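Local coordinates for protein terminal oxygenase component of carbazole (Janthinobacterium sp., PDB 7BUG) that serves as the terminal oxygenase of carbazole 1,9a-dioxygenase, using a Rieske cluster and a mononuclear iron to dioxygenate the angular and adjacent carbons of carbazole, at residues G41-L46 with V80-K85; C132-L137 with R147-N152; K225-L230 with R366-E371. All coordinates share one frame; numbering follows the deposited sequence.

How the contacts relate
Contacts 1, 2 and 3 follow one another along the chain and run from the Rieske [2Fe-2S] domain into the domain that holds the mononuclear iron. Contacts 1 and 2 both reach the six-stranded antiparallel sheet, contact 1 at its edge strand 44-48 and contact 2 through strand 132-137; their centres are about 24 Å apart. Contact 3 lies on the seven-stranded sheet, its centre about 17 Å from that of contact 2, which it touches where Pro-151 CG packs on Tyr-228 OH at 4.0 Å. Contacts 1 and 3 are about 39 Å apart between centres. The side chain of Val-80 in contact 1 is about 12 Å from the cluster; contacts 2 and 3 lie away from both metal sites.

Contact 1 (G41-L46 with V80-K85); sequences GEPKTL and VECKTK
Pro-43 presents CG, the outer corner of its ring, to Val-80 and Cys-82. The methyl CG1 of Val-80 lies 3.9 Å from Pro-43 CG, and the thiol sulfur SG of Cys-82 is 4.0 Å from the same carbon. Val-80 CG1 and Cys-82 SG are themselves 3.8 Å apart, so the three atoms form a nearly equilateral triangle with the proline carbon at its apex. Val-80 meets the pyrrolidine ring at a slant, using the methyl that lies anti to its own backbone N (chi1 172°). In Cys-82 the sulfur is turned beside the backbone N (chi1 -70°), which sets it next to that methyl. Glu-81, between them, leaves on the reverse side of the loop and forms a salt bridge to Lys-83, with NZ of Lys-83 at 2.9 Å from Glu-81 OE1. Its carboxylate also reaches the second subunit, where Lys-188 forms a further salt bridge and Tyr-185 a hydrogen bond. On the other segment Lys-44 points away from the contact and curls back, its NZ donating to Glu-42 O at 2.9 Å from well above the carbonyl plane. Leu-54 and Asn-56 of strand 51-58 support Pro-43, while Ile-88 of strand 87-89 touches both Val-80 and Cys-82. The contact therefore joins the residue just before edge strand 44-48 to the loop before strand 87-89, within the Rieske domain. The cluster is bound through Cys-69 and Cys-90; Cys-82 plays its part here in packing. The contact is small and apolar, at the surface, and probably rests on dispersion, while the charge of Glu-81 is met by Lys-79, by Lys-83 and by Lys-188 of the second subunit.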
# COMPACT_ATOMS: atom_id res chain seq x y z
N GLY A 41 -30.49 -17.72 -11.58
CA GLY A 41 -29.77 -17.10 -12.70
C GLY A 41 -29.13 -15.77 -12.36
O GLY A 41 -28.92 -14.97 -13.34
N GLU A 42 -28.85 -15.49 -11.08
CA GLU A 42 -28.13 -14.25 -10.67
C GLU A 42 -26.77 -14.65 -10.06
O GLU A 42 -26.68 -14.73 -8.85
CB GLU A 42 -29.00 -13.46 -9.70
CG GLU A 42 -30.31 -13.01 -10.39
CD GLU A 42 -31.40 -12.38 -9.53
OE1 GLU A 42 -31.07 -11.73 -8.52
OE2 GLU A 42 -32.61 -12.54 -9.89
N PRO A 43 -25.74 -14.96 -10.86
CA PRO A 43 -24.44 -15.38 -10.31
C PRO A 43 -23.90 -14.33 -9.34
O PRO A 43 -24.09 -13.14 -9.53
CB PRO A 43 -23.52 -15.58 -11.50
CG PRO A 43 -24.44 -15.69 -12.70
CD PRO A 43 -25.69 -14.93 -12.33
N LYS A 44 -23.20 -14.81 -8.30
CA LYS A 44 -22.61 -13.95 -7.24
C LYS A 44 -21.13 -14.27 -7.18
O LYS A 44 -20.76 -15.46 -7.34
CB LYS A 44 -23.31 -14.23 -5.92
CG LYS A 44 -24.80 -13.87 -5.89
CD LYS A 44 -25.02 -12.35 -5.83
CE LYS A 44 -26.48 -11.91 -5.85
NZ LYS A 44 -27.26 -12.67 -6.86
N THR A 45 -20.30 -13.26 -6.93
CA THR A 45 -18.83 -13.42 -6.79
C THR A 45 -18.50 -13.39 -5.32
O THR A 45 -19.15 -12.65 -4.58
CB THR A 45 -18.08 -12.19 -7.28
OG1 THR A 45 -18.68 -11.08 -6.60
CG2 THR A 45 -18.22 -11.96 -8.75
N LEU A 46 -17.49 -14.16 -4.93
CA LEU A 46 -16.97 -14.05 -3.57
C LEU A 46 -15.54 -14.59 -3.59
O LEU A 46 -15.15 -15.24 -4.56
CB LEU A 46 -17.87 -14.79 -2.61
CG LEU A 46 -17.99 -16.29 -2.89
CD1 LEU A 46 -17.05 -17.09 -2.02
CD2 LEU A 46 -19.42 -16.71 -2.66
N VAL A 80 -20.74 -10.59 -16.64
CA VAL A 80 -21.31 -11.95 -16.69
C VAL A 80 -22.13 -12.09 -17.97
O VAL A 80 -23.04 -11.25 -18.22
CB VAL A 80 -22.18 -12.22 -15.45
CG1 VAL A 80 -22.93 -13.54 -15.60
CG2 VAL A 80 -21.34 -12.20 -14.19
N GLU A 81 -21.86 -13.13 -18.74
CA GLU A 81 -22.63 -13.50 -19.95
C GLU A 81 -23.09 -14.92 -19.79
O GLU A 81 -22.33 -15.85 -20.06
CB GLU A 81 -21.77 -13.34 -21.21
CG GLU A 81 -21.47 -11.91 -21.58
CD GLU A 81 -20.91 -11.70 -22.99
OE1 GLU A 81 -21.17 -12.56 -23.86
OE2 GLU A 81 -20.32 -10.62 -23.22
N CYS A 82 -24.31 -15.15 -19.30
CA CYS A 82 -24.85 -16.53 -19.26
C CYS A 82 -25.80 -16.66 -20.43
O CYS A 82 -26.91 -16.03 -20.36
CB CYS A 82 -25.54 -16.84 -17.94
SG CYS A 82 -24.40 -16.95 -16.53
N LYS A 83 -25.35 -17.31 -21.49
CA LYS A 83 -26.09 -17.24 -22.77
C LYS A 83 -26.98 -18.46 -22.91
O LYS A 83 -27.88 -18.40 -23.78
CB LYS A 83 -25.12 -17.10 -23.92
CG LYS A 83 -24.20 -15.91 -23.73
CD LYS A 83 -23.31 -15.58 -24.93
CE LYS A 83 -23.73 -14.33 -25.64
NZ LYS A 83 -23.82 -13.16 -24.75
N THR A 84 -26.70 -19.53 -22.19
CA THR A 84 -27.66 -20.65 -21.98
C THR A 84 -27.76 -20.91 -20.47
O THR A 84 -26.84 -20.55 -19.71
CB THR A 84 -27.27 -21.91 -22.73
OG1 THR A 84 -26.18 -22.59 -22.11
CG2 THR A 84 -26.97 -21.61 -24.18
N LYS A 85 -28.83 -21.58 -20.06
CA LYS A 85 -29.09 -21.93 -18.64
C LYS A 85 -27.86 -22.64 -18.07
O LYS A 85 -27.49 -22.39 -16.91
CB LYS A 85 -30.27 -22.92 -18.58
CG LYS A 85 -31.20 -22.75 -17.41
CD LYS A 85 -32.47 -23.61 -17.48
CE LYS A 85 -32.20 -25.10 -17.67
NZ LYS A 85 -33.43 -25.95 -17.60

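Contact 2 (C132-L137 with R147-N152); sequences CVFIYL and RDTPPN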
# COMPACT_ATOMS: atom_id res chain seq x y z
N CYS A 132 -28.37 -21.79 4.56
CA CYS A 132 -26.96 -21.33 4.44
C CYS A 132 -26.31 -22.02 3.25
O CYS A 132 -26.52 -23.25 3.03
CB CYS A 132 -26.16 -21.63 5.70
SG CYS A 132 -26.92 -20.93 7.19
N VAL A 133 -25.47 -21.28 2.53
CA VAL A 133 -24.76 -21.82 1.35
C VAL A 133 -23.35 -22.22 1.77
O VAL A 133 -22.59 -21.31 2.15
CB VAL A 133 -24.72 -20.79 0.21
CG1 VAL A 133 -23.89 -21.27 -0.98
CG2 VAL A 133 -26.12 -20.39 -0.22
N PHE A 134 -23.03 -23.51 1.62
CA PHE A 134 -21.69 -24.03 1.98
C PHE A 134 -20.96 -24.43 0.71
O PHE A 134 -21.55 -25.13 -0.17
CB PHE A 134 -21.86 -25.26 2.87
CG PHE A 134 -22.34 -25.00 4.25
CD1 PHE A 134 -23.69 -24.92 4.58
CD2 PHE A 134 -21.42 -24.79 5.26
CE1 PHE A 134 -24.09 -24.63 5.89
CE2 PHE A 134 -21.83 -24.59 6.57
CZ PHE A 134 -23.17 -24.54 6.87
N ILE A 135 -19.70 -24.05 0.60
CA ILE A 135 -18.80 -24.48 -0.50
C ILE A 135 -17.74 -25.39 0.09
O ILE A 135 -17.19 -25.04 1.13
CB ILE A 135 -18.19 -23.25 -1.20
CG1 ILE A 135 -19.29 -22.40 -1.82
CG2 ILE A 135 -17.12 -23.65 -2.21
CD1 ILE A 135 -18.81 -21.12 -2.40
N TYR A 136 -17.50 -26.52 -0.56
CA TYR A 136 -16.38 -27.41 -0.19
C TYR A 136 -15.16 -26.91 -0.92
O TYR A 136 -15.05 -27.14 -2.13
CB TYR A 136 -16.71 -28.85 -0.56
CG TYR A 136 -15.59 -29.76 -0.13
CD1 TYR A 136 -15.39 -30.04 1.20
CD2 TYR A 136 -14.73 -30.33 -1.06
CE1 TYR A 136 -14.38 -30.90 1.61
CE2 TYR A 136 -13.74 -31.21 -0.66
CZ TYR A 136 -13.58 -31.50 0.68
OH TYR A 136 -12.58 -32.37 1.03
N LEU A 137 -14.32 -26.11 -0.26
CA LEU A 137 -13.11 -25.56 -0.90
C LEU A 137 -12.02 -26.63 -0.79
O LEU A 137 -11.23 -26.59 0.11
CB LEU A 137 -12.72 -24.23 -0.28
CG LEU A 137 -11.87 -23.28 -1.12
CD1 LEU A 137 -10.54 -23.86 -1.54
CD2 LEU A 137 -12.63 -22.79 -2.33
N ARG A 147 -19.65 -33.29 9.01
CA ARG A 147 -18.27 -33.37 9.52
C ARG A 147 -17.79 -31.97 9.95
O ARG A 147 -17.01 -31.89 10.92
CB ARG A 147 -17.30 -33.92 8.49
CG ARG A 147 -15.97 -34.32 9.11
CD ARG A 147 -14.86 -34.40 8.13
NE ARG A 147 -14.60 -33.11 7.46
CZ ARG A 147 -13.80 -32.98 6.41
NH1 ARG A 147 -13.08 -34.03 5.99
NH2 ARG A 147 -13.64 -31.82 5.81
N ASP A 148 -18.22 -30.94 9.21
CA ASP A 148 -17.65 -29.57 9.32
C ASP A 148 -18.70 -28.65 9.89
O ASP A 148 -18.57 -27.43 9.71
CB ASP A 148 -17.16 -29.08 7.96
CG ASP A 148 -15.88 -29.76 7.48
OD1 ASP A 148 -15.17 -30.32 8.32
OD2 ASP A 148 -15.66 -29.77 6.24
N THR A 149 -19.65 -29.16 10.67
CA THR A 149 -20.70 -28.34 11.30
C THR A 149 -20.79 -28.80 12.73
O THR A 149 -20.49 -29.95 13.05
CB THR A 149 -22.06 -28.43 10.60
OG1 THR A 149 -22.48 -29.80 10.54
CG2 THR A 149 -22.06 -27.90 9.19
N PRO A 150 -21.12 -27.89 13.66
CA PRO A 150 -21.16 -28.29 15.06
C PRO A 150 -22.33 -29.23 15.27
O PRO A 150 -23.32 -29.19 14.53
CB PRO A 150 -21.43 -26.97 15.80
CG PRO A 150 -20.96 -25.94 14.83
CD PRO A 150 -21.33 -26.45 13.45
N PRO A 151 -22.31 -30.01 16.35
CA PRO A 151 -23.47 -30.84 16.68
C PRO A 151 -24.75 -29.97 16.82
O PRO A 151 -24.68 -28.84 17.31
CB PRO A 151 -23.11 -31.47 18.04
CG PRO A 151 -21.62 -31.33 18.18
CD PRO A 151 -21.24 -30.11 17.35
N ASN A 152 -25.87 -30.53 16.35
CA ASN A 152 -27.27 -29.99 16.42
C ASN A 152 -27.54 -28.98 15.31
O ASN A 152 -28.68 -28.65 15.10
CB ASN A 152 -27.64 -29.49 17.83
CG ASN A 152 -27.46 -30.59 18.88
OD1 ASN A 152 -26.45 -30.65 19.56
ND2 ASN A 152 -28.39 -31.54 18.92
O HOH W 1 -11.74 -33.68 3.46
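Phe-134 CE2 meets the methyl CG2 of Thr-149 at 4.2 Å, obliquely to the ring. Two residues further along strand 132-137, Tyr-136 is the second side chain to meet the loop. With its ring anti to the backbone N (chi1 -177°), the far end swings toward Arg-147, and NH2 of Arg-147 lies 4.4 Å from Tyr-136 CE1, at the ring's edge and near its plane. A water closes the remaining distance: it donates to Tyr-136 OH at 2.9 Å and accepts from Arg-147 NH1 at 2.9 Å, lying in the plane of both the phenol and the guanidinium group. The guanidinium is turned by a side-on grip on Asp-148. Arg-147 NE donates to Asp-148 OD1 at 3.0 Å from above the carboxylate plane, while NH2 meets the syn lone pair of Asp-148 OD2 at 2.9 Å. Asn-27 O takes a further bond from NH2, and the carboxylate is also bonded to Trp-29 N and His-28 ND1. His-28 and Trp-29 tie the loop to edge strand 28-32 of the Rieske-domain sheet, beside strand 132-137, with Asn-27 just before it, and Trp-29 also meets the Tyr-136 ring. The contact thus joins that sheet to the loop between strands 132-137 and 158-167. A buried carboxylate gripped by four donors is likely to stay ionised, and the cation beside it is probably held in rotation; a single water links the tyrosine hydroxyl to the guanidinium.

Contact 3 (K225-L230 with R366-E371); sequences KGVYDL and RKLASE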
# COMPACT_ATOMS: atom_id res chain seq x y z
N LYS A 225 -14.40 -32.65 14.49
CA LYS A 225 -13.21 -32.48 15.36
C LYS A 225 -13.41 -31.16 16.11
O LYS A 225 -13.57 -30.13 15.45
CB LYS A 225 -11.91 -32.48 14.55
CG LYS A 225 -11.67 -33.73 13.70
CD LYS A 225 -11.24 -34.92 14.53
CE LYS A 225 -10.85 -36.08 13.67
NZ LYS A 225 -12.04 -36.85 13.34
N GLY A 226 -13.41 -31.20 17.44
CA GLY A 226 -13.58 -29.95 18.18
C GLY A 226 -13.08 -30.02 19.60
O GLY A 226 -12.49 -31.02 20.04
N VAL A 227 -13.26 -28.92 20.31
CA VAL A 227 -12.81 -28.74 21.72
C VAL A 227 -13.95 -28.08 22.48
O VAL A 227 -14.45 -27.06 22.03
CB VAL A 227 -11.51 -27.92 21.85
CG1 VAL A 227 -11.01 -27.93 23.29
CG2 VAL A 227 -10.43 -28.45 20.93
N TYR A 228 -14.32 -28.63 23.63
CA TYR A 228 -15.22 -27.96 24.59
C TYR A 228 -14.35 -27.24 25.62
O TYR A 228 -13.34 -27.80 26.06
CB TYR A 228 -16.14 -28.96 25.31
CG TYR A 228 -17.26 -29.49 24.45
CD1 TYR A 228 -17.04 -30.53 23.56
CD2 TYR A 228 -18.50 -28.90 24.47
CE1 TYR A 228 -18.07 -31.01 22.75
CE2 TYR A 228 -19.54 -29.36 23.67
CZ TYR A 228 -19.32 -30.40 22.79
OH TYR A 228 -20.35 -30.80 21.98
N ASP A 229 -14.80 -26.03 25.96
CA ASP A 229 -14.25 -25.15 27.03
C ASP A 229 -14.95 -25.57 28.33
O ASP A 229 -16.14 -25.29 28.48
CB ASP A 229 -14.49 -23.67 26.69
CG ASP A 229 -14.17 -22.71 27.83
OD1 ASP A 229 -13.57 -23.17 28.82
OD2 ASP A 229 -14.60 -21.52 27.75
N LEU A 230 -14.23 -26.21 29.22
CA LEU A 230 -14.76 -26.70 30.51
C LEU A 230 -14.25 -25.83 31.65
O LEU A 230 -14.30 -26.32 32.79
CB LEU A 230 -14.32 -28.15 30.73
CG LEU A 230 -14.72 -29.12 29.63
CD1 LEU A 230 -14.35 -30.53 30.06
CD2 LEU A 230 -16.19 -29.01 29.29
N ARG A 366 -5.65 -24.83 19.01
CA ARG A 366 -4.52 -24.67 18.08
C ARG A 366 -3.93 -26.05 17.77
O ARG A 366 -3.56 -26.34 16.61
CB ARG A 366 -3.45 -23.72 18.60
CG ARG A 366 -3.94 -22.29 18.81
CD ARG A 366 -2.72 -21.50 19.29
NE ARG A 366 -3.04 -20.08 19.42
CZ ARG A 366 -2.24 -19.22 20.06
NH1 ARG A 366 -1.08 -19.64 20.55
NH2 ARG A 366 -2.59 -17.95 20.08
N LYS A 367 -3.88 -26.89 18.81
CA LYS A 367 -3.36 -28.27 18.65
C LYS A 367 -4.35 -29.12 17.86
O LYS A 367 -3.91 -29.87 16.98
CB LYS A 367 -3.12 -28.83 20.05
CG LYS A 367 -1.96 -28.17 20.77
CD LYS A 367 -1.47 -29.00 21.96
CE LYS A 367 -1.81 -28.42 23.31
NZ LYS A 367 -0.62 -27.78 23.92
N LEU A 368 -5.62 -29.04 18.20
CA LEU A 368 -6.66 -29.81 17.47
C LEU A 368 -6.59 -29.42 15.99
O LEU A 368 -6.59 -30.30 15.09
CB LEU A 368 -8.03 -29.49 18.05
CG LEU A 368 -9.10 -30.19 17.23
CD1 LEU A 368 -9.62 -31.40 17.96
CD2 LEU A 368 -10.21 -29.26 16.83
N ALA A 369 -6.52 -28.12 15.69
CA ALA A 369 -6.54 -27.65 14.30
C ALA A 369 -5.28 -28.15 13.61
O ALA A 369 -5.34 -28.49 12.42
CB ALA A 369 -6.60 -26.13 14.27
N SER A 370 -4.14 -28.10 14.30
CA SER A 370 -2.84 -28.53 13.72
C SER A 370 -2.91 -30.01 13.35
O SER A 370 -2.37 -30.34 12.28
CB SER A 370 -1.72 -28.26 14.66
OG SER A 370 -1.47 -26.88 14.87
N GLU A 371 -3.53 -30.82 14.20
CA GLU A 371 -3.49 -32.30 14.05
C GLU A 371 -4.55 -32.76 13.04
O GLU A 371 -4.28 -33.73 12.29
CB GLU A 371 -3.65 -33.02 15.38
CG GLU A 371 -3.59 -34.54 15.20
CD GLU A 371 -3.74 -35.41 16.45
OE1 GLU A 371 -4.02 -34.85 17.55
OE2 GLU A 371 -3.60 -36.65 16.33
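Leu-368 makes every contact across this pair, and most of what it touches is backbone. Its two methyls sit side by side on the helix-facing side of the strand at Gly-226. CD1 rests 3.6 Å from Gly-226 O and 3.8 Å from Gly-226 N, while CD2 lies 3.7 Å from Gly-226 CA and equally far, 3.7 Å, from Lys-225 O. With CG anti to the helix-backbone N (chi1 175°), the isobutyl group extends from the helix straight onto the strand. Gly-226 has no side chain, and a CB there would point away from the helix, so the leucine lies against the bare peptide. The carbonyls are met only by van der Waals contact; the strand backbone is bonded to its neighbours in the sheet.

Apolar side-chain contacts are fewer. Val-227 CG2, the methyl beside its backbone N, approaches Leu-368 CB at 3.9 Å, the two side chains running past each other in opposite directions. Lys-225 adds only its CB, 4.2 Å from Leu-368 CD1; the rest of the chain leads away to put NZ on Gly-223 O. Cut back to an alanine, position Leu-368 would lose both methyls, and a gap would probably open over the Gly-226 peptide.

Within the helix, Ser-370 OG donates to Arg-366 O at 2.8 Å, and Ser-370 N reaches that oxygen from the opposite face of its plane; OG is also hydrogen-bonded to Tyr-18 N. Arg-366 itself turns to Glu-176 and Glu-353 in salt bridges and packs on Arg-72 of the third subunit.

Helix 360-372 thus lies over strand 226-229 of the seven-stranded antiparallel sheet in the Bet v 1-like catalytic domain: Leu-368 also touches Val-216 of edge strand 214-217, and Ala-369 and Ser-370 pack against helix 16-20.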